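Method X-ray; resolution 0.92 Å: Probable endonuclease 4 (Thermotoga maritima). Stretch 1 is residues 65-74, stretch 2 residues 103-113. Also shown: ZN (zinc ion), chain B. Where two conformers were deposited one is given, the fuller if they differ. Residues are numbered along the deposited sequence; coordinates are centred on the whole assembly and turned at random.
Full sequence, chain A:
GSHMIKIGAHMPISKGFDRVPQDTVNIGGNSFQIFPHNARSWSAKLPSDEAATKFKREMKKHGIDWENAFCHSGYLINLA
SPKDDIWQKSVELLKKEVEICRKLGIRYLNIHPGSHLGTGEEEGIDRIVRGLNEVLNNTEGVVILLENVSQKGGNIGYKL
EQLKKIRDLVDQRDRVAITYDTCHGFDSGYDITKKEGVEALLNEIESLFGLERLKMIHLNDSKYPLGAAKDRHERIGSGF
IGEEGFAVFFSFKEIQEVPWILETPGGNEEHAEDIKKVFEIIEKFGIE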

# COMPACT_ATOMS: atom_id res chain seq x y z
N ASP A 65 8.64 10.73 -10.11
CA ASP A 65 9.40 9.51 -10.26
C ASP A 65 8.40 8.33 -10.33
O ASP A 65 7.58 8.16 -9.43
N TRP A 66 8.48 7.56 -11.40
CA TRP A 66 7.57 6.42 -11.56
C TRP A 66 7.75 5.33 -10.50
O TRP A 66 6.88 4.50 -10.32
N GLU A 67 8.86 5.35 -9.75
CA GLU A 67 9.01 4.42 -8.63
C GLU A 67 8.24 4.87 -7.40
O GLU A 67 8.21 4.17 -6.41
N ASN A 68 7.61 6.04 -7.49
CA ASN A 68 6.89 6.63 -6.38
C ASN A 68 5.38 6.72 -6.63
O ASN A 68 4.69 7.42 -5.89
N ALA A 69 4.89 6.02 -7.66
CA ALA A 69 3.50 6.07 -8.06
C ALA A 69 2.92 4.66 -7.96
O ALA A 69 3.48 3.71 -8.52
N PHE A 70 1.81 4.54 -7.26
CA PHE A 70 1.26 3.24 -6.92
C PHE A 70 -0.24 3.21 -7.16
O PHE A 70 -0.92 4.21 -6.91
N CYS A 71 -0.77 2.05 -7.54
CA CYS A 71 -2.20 1.82 -7.48
C CYS A 71 -2.52 0.94 -6.28
O CYS A 71 -1.75 0.06 -5.93
N HIS A 72 -3.67 1.18 -5.67
CA HIS A 72 -4.26 0.28 -4.67
C HIS A 72 -5.43 -0.43 -5.31
O HIS A 72 -6.27 0.19 -5.94
N SER A 73 -5.47 -1.74 -5.17
CA SER A 73 -6.49 -2.60 -5.72
C SER A 73 -7.80 -2.34 -5.01
O SER A 73 -7.84 -1.87 -3.87
N GLY A 74 -8.89 -2.65 -5.70
CA GLY A 74 -10.21 -2.39 -5.18
C GLY A 74 -10.61 -3.26 -4.01
O GLY A 74 -10.19 -4.42 -3.87
N LYS A 103 -1.51 0.22 -18.74
CA LYS A 103 -1.88 1.26 -19.70
C LYS A 103 -1.44 2.65 -19.22
O LYS A 103 -1.02 3.48 -20.03
N LEU A 104 -1.57 2.90 -17.92
CA LEU A 104 -1.13 4.16 -17.33
C LEU A 104 0.38 4.29 -17.18
O LEU A 104 0.88 5.40 -17.01
N GLY A 105 1.09 3.16 -17.19
CA GLY A 105 2.49 3.12 -16.88
C GLY A 105 2.82 2.87 -15.40
O GLY A 105 3.98 2.85 -15.03
N ILE A 106 1.80 2.71 -14.58
CA ILE A 106 2.01 2.46 -13.16
C ILE A 106 2.64 1.07 -12.98
O ILE A 106 2.21 0.08 -13.59
N ARG A 107 3.64 1.03 -12.12
CA ARG A 107 4.49 -0.13 -11.98
C ARG A 107 4.07 -1.10 -10.86
O ARG A 107 4.55 -2.22 -10.82
N TYR A 108 3.21 -0.63 -9.98
CA TYR A 108 2.90 -1.33 -8.72
C TYR A 108 1.40 -1.31 -8.47
O TYR A 108 0.76 -0.26 -8.55
N LEU A 109 0.89 -2.47 -8.06
CA LEU A 109 -0.51 -2.64 -7.69
C LEU A 109 -0.54 -3.29 -6.32
O LEU A 109 -0.13 -4.44 -6.16
N ASN A 110 -1.01 -2.54 -5.33
CA ASN A 110 -1.01 -2.95 -3.93
C ASN A 110 -2.33 -3.60 -3.56
O ASN A 110 -3.39 -2.99 -3.75
N ILE A 111 -2.26 -4.80 -2.99
CA ILE A 111 -3.44 -5.54 -2.57
C ILE A 111 -3.35 -5.93 -1.10
O ILE A 111 -2.29 -6.17 -0.56
N HIS A 112 -4.51 -6.05 -0.48
CA HIS A 112 -4.63 -6.79 0.77
C HIS A 112 -4.76 -8.27 0.39
O HIS A 112 -5.54 -8.61 -0.50
N PRO A 113 -4.02 -9.15 1.02
CA PRO A 113 -4.03 -10.56 0.60
C PRO A 113 -5.40 -11.19 0.49
O PRO A 113 -5.66 -11.91 -0.48

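Strands 69-72 and 108-111 run parallel, and three backbone hydrogen bonds set the register: Cys71 N to Tyr108 O (2.9 Å), Asn110 N to Cys71 O (2.8 Å) and Ser73 N to Asn110 O (2.8 Å). Cys71 and Leu109 share one face of the sheet; His72 and Asn110 share the other. Trp66 and Ser73 point toward stretch 2, and Arg107 and Tyr108 toward stretch 1.

Apolar contacts gather around Cys71 and Ile106. Cys71 (chi1 m) places CB 3.8 Å from CD1 of Leu109 (t, p) and SG 4.0 Å from CG2 of Ile106 (m, m). CD1 of Ile106 also meets Ala69 CB at 3.6 Å.

Trp66 (chi1 m) has its CH2 3.3 Å from Leu104 O, at the ring edge. A CB on Gly105 would sit tight against Trp66 CZ3.

Phe70 and Tyr108, both m, lie near parallel but slid apart, with Phe70 CE2 3.6 Å from Tyr108 CD1.

Glu67 (m, m) joins two polar partners. Its OE1 accepts from Tyr108 OH (2.6 Å), and its OE2 forms a salt bridge with Arg107 NH1 (2.8 Å). The Arg107 (m, t, t) guanidinium also lays one face over Trp66 CB. Water 1 donates to Trp66 O and Ala69 O and accepts from Arg107 N.

Zinc is bound by NE2 of His72 (chi1 t) and NE2 of His112 (chi1 m), each at 2.0 Å, by water 2, and by one atom elsewhere in the structure. His72 ND1 donates to Ser73 O (2.8 Å).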

# COMPACT_ATOMS: atom_id res chain seq x y z
CB ASP A 65 10.32 9.39 -9.04
CG ASP A 65 11.32 8.25 -9.12
OD1 ASP A 65 12.36 8.35 -8.44
OD2 ASP A 65 11.07 7.23 -9.79
CB TRP A 66 7.72 5.84 -12.96
CG TRP A 66 7.13 6.72 -14.02
CD1 TRP A 66 7.76 7.70 -14.73
CD2 TRP A 66 5.78 6.72 -14.47
NE1 TRP A 66 6.89 8.30 -15.59
CE2 TRP A 66 5.67 7.70 -15.47
CE3 TRP A 66 4.66 5.95 -14.16
CZ2 TRP A 66 4.48 7.95 -16.14
CZ3 TRP A 66 3.48 6.20 -14.83
CH2 TRP A 66 3.40 7.17 -15.82
CB GLU A 67 10.47 4.25 -8.25
CG GLU A 67 11.22 3.41 -9.24
CD GLU A 67 10.66 2.02 -9.33
OE1 GLU A 67 10.60 1.33 -8.29
OE2 GLU A 67 10.23 1.63 -10.44
CB ASN A 68 7.40 8.04 -6.08
CG ASN A 68 8.89 8.10 -5.72
OD1 ASN A 68 9.62 7.11 -5.64
ND2 ASN A 68 9.33 9.33 -5.50
CB ALA A 69 3.38 6.60 -9.49
CB PHE A 70 1.49 2.94 -5.41
CG PHE A 70 2.92 3.07 -4.99
CD1 PHE A 70 3.44 4.29 -4.59
CD2 PHE A 70 3.77 1.96 -5.00
CE1 PHE A 70 4.74 4.41 -4.18
CE2 PHE A 70 5.07 2.08 -4.60
CZ PHE A 70 5.55 3.32 -4.19
CB CYS A 71 -2.75 1.16 -8.73
SG CYS A 71 -3.09 2.27 -10.12
CB HIS A 72 -4.75 1.07 -3.45
CG HIS A 72 -4.97 0.23 -2.21
ND1 HIS A 72 -5.85 -0.82 -2.14
CD2 HIS A 72 -4.39 0.32 -0.99
CE1 HIS A 72 -5.80 -1.34 -0.91
NE2 HIS A 72 -4.92 -0.66 -0.19
CB SER A 73 -6.01 -4.05 -5.53
OG SER A 73 -6.92 -5.02 -5.94
CB LYS A 103 -3.37 1.21 -20.00
CG LYS A 103 -3.74 2.12 -21.15
CD LYS A 103 -5.13 1.90 -21.68
CE LYS A 103 -5.40 2.84 -22.86
NZ LYS A 103 -6.72 2.64 -23.47
CB LEU A 104 -1.78 4.35 -15.95
CG LEU A 104 -3.28 4.54 -15.93
CD1 LEU A 104 -3.79 4.57 -14.50
CD2 LEU A 104 -3.72 5.79 -16.68
CB ILE A 106 0.68 2.59 -12.39
CG1 ILE A 106 0.16 4.03 -12.42
CG2 ILE A 106 0.78 2.06 -10.98
CD1 ILE A 106 0.88 4.96 -11.50
CB ARG A 107 5.91 0.37 -11.72
CG ARG A 107 6.47 1.13 -12.90
CD ARG A 107 7.87 1.65 -12.63
NE ARG A 107 8.33 2.39 -13.81
CZ ARG A 107 9.46 3.08 -13.86
NH1 ARG A 107 10.25 3.13 -12.81
NH2 ARG A 107 9.78 3.73 -14.97
CB TYR A 108 3.57 -0.62 -7.55
CG TYR A 108 5.06 -0.62 -7.61
CD1 TYR A 108 5.78 0.53 -7.80
CD2 TYR A 108 5.73 -1.82 -7.46
CE1 TYR A 108 7.17 0.49 -7.86
CE2 TYR A 108 7.10 -1.87 -7.52
CZ TYR A 108 7.82 -0.72 -7.72
OH TYR A 108 9.20 -0.83 -7.78
CB LEU A 109 -1.24 -3.51 -8.72
CG LEU A 109 -2.71 -3.80 -8.42
CD1 LEU A 109 -3.54 -2.53 -8.33
CD2 LEU A 109 -3.27 -4.71 -9.48
CB ASN A 110 -0.79 -1.69 -3.09
CG ASN A 110 -0.83 -1.97 -1.61
OD1 ASN A 110 0.19 -2.22 -0.99
ND2 ASN A 110 -2.01 -1.92 -1.04
CB ILE A 111 -3.64 -6.82 -3.44
CG1 ILE A 111 -2.63 -7.93 -3.11
CG2 ILE A 111 -3.61 -6.53 -4.92
CD1 ILE A 111 -3.02 -9.31 -3.65
CB HIS A 112 -5.87 -6.36 1.53
CG HIS A 112 -5.85 -4.92 1.94
ND1 HIS A 112 -6.73 -4.38 2.83
CD2 HIS A 112 -4.99 -3.93 1.62
CE1 HIS A 112 -6.45 -3.09 2.99
NE2 HIS A 112 -5.43 -2.78 2.22
CB PRO A 113 -3.16 -11.23 1.67
CG PRO A 113 -2.18 -10.16 2.05
CD PRO A 113 -3.00 -8.90 2.07
ZN ZN B . -4.51 -1.07 1.78
O HOH W 1 4.45 3.52 -11.05
O HOH W 2 -4.51 0.43 2.97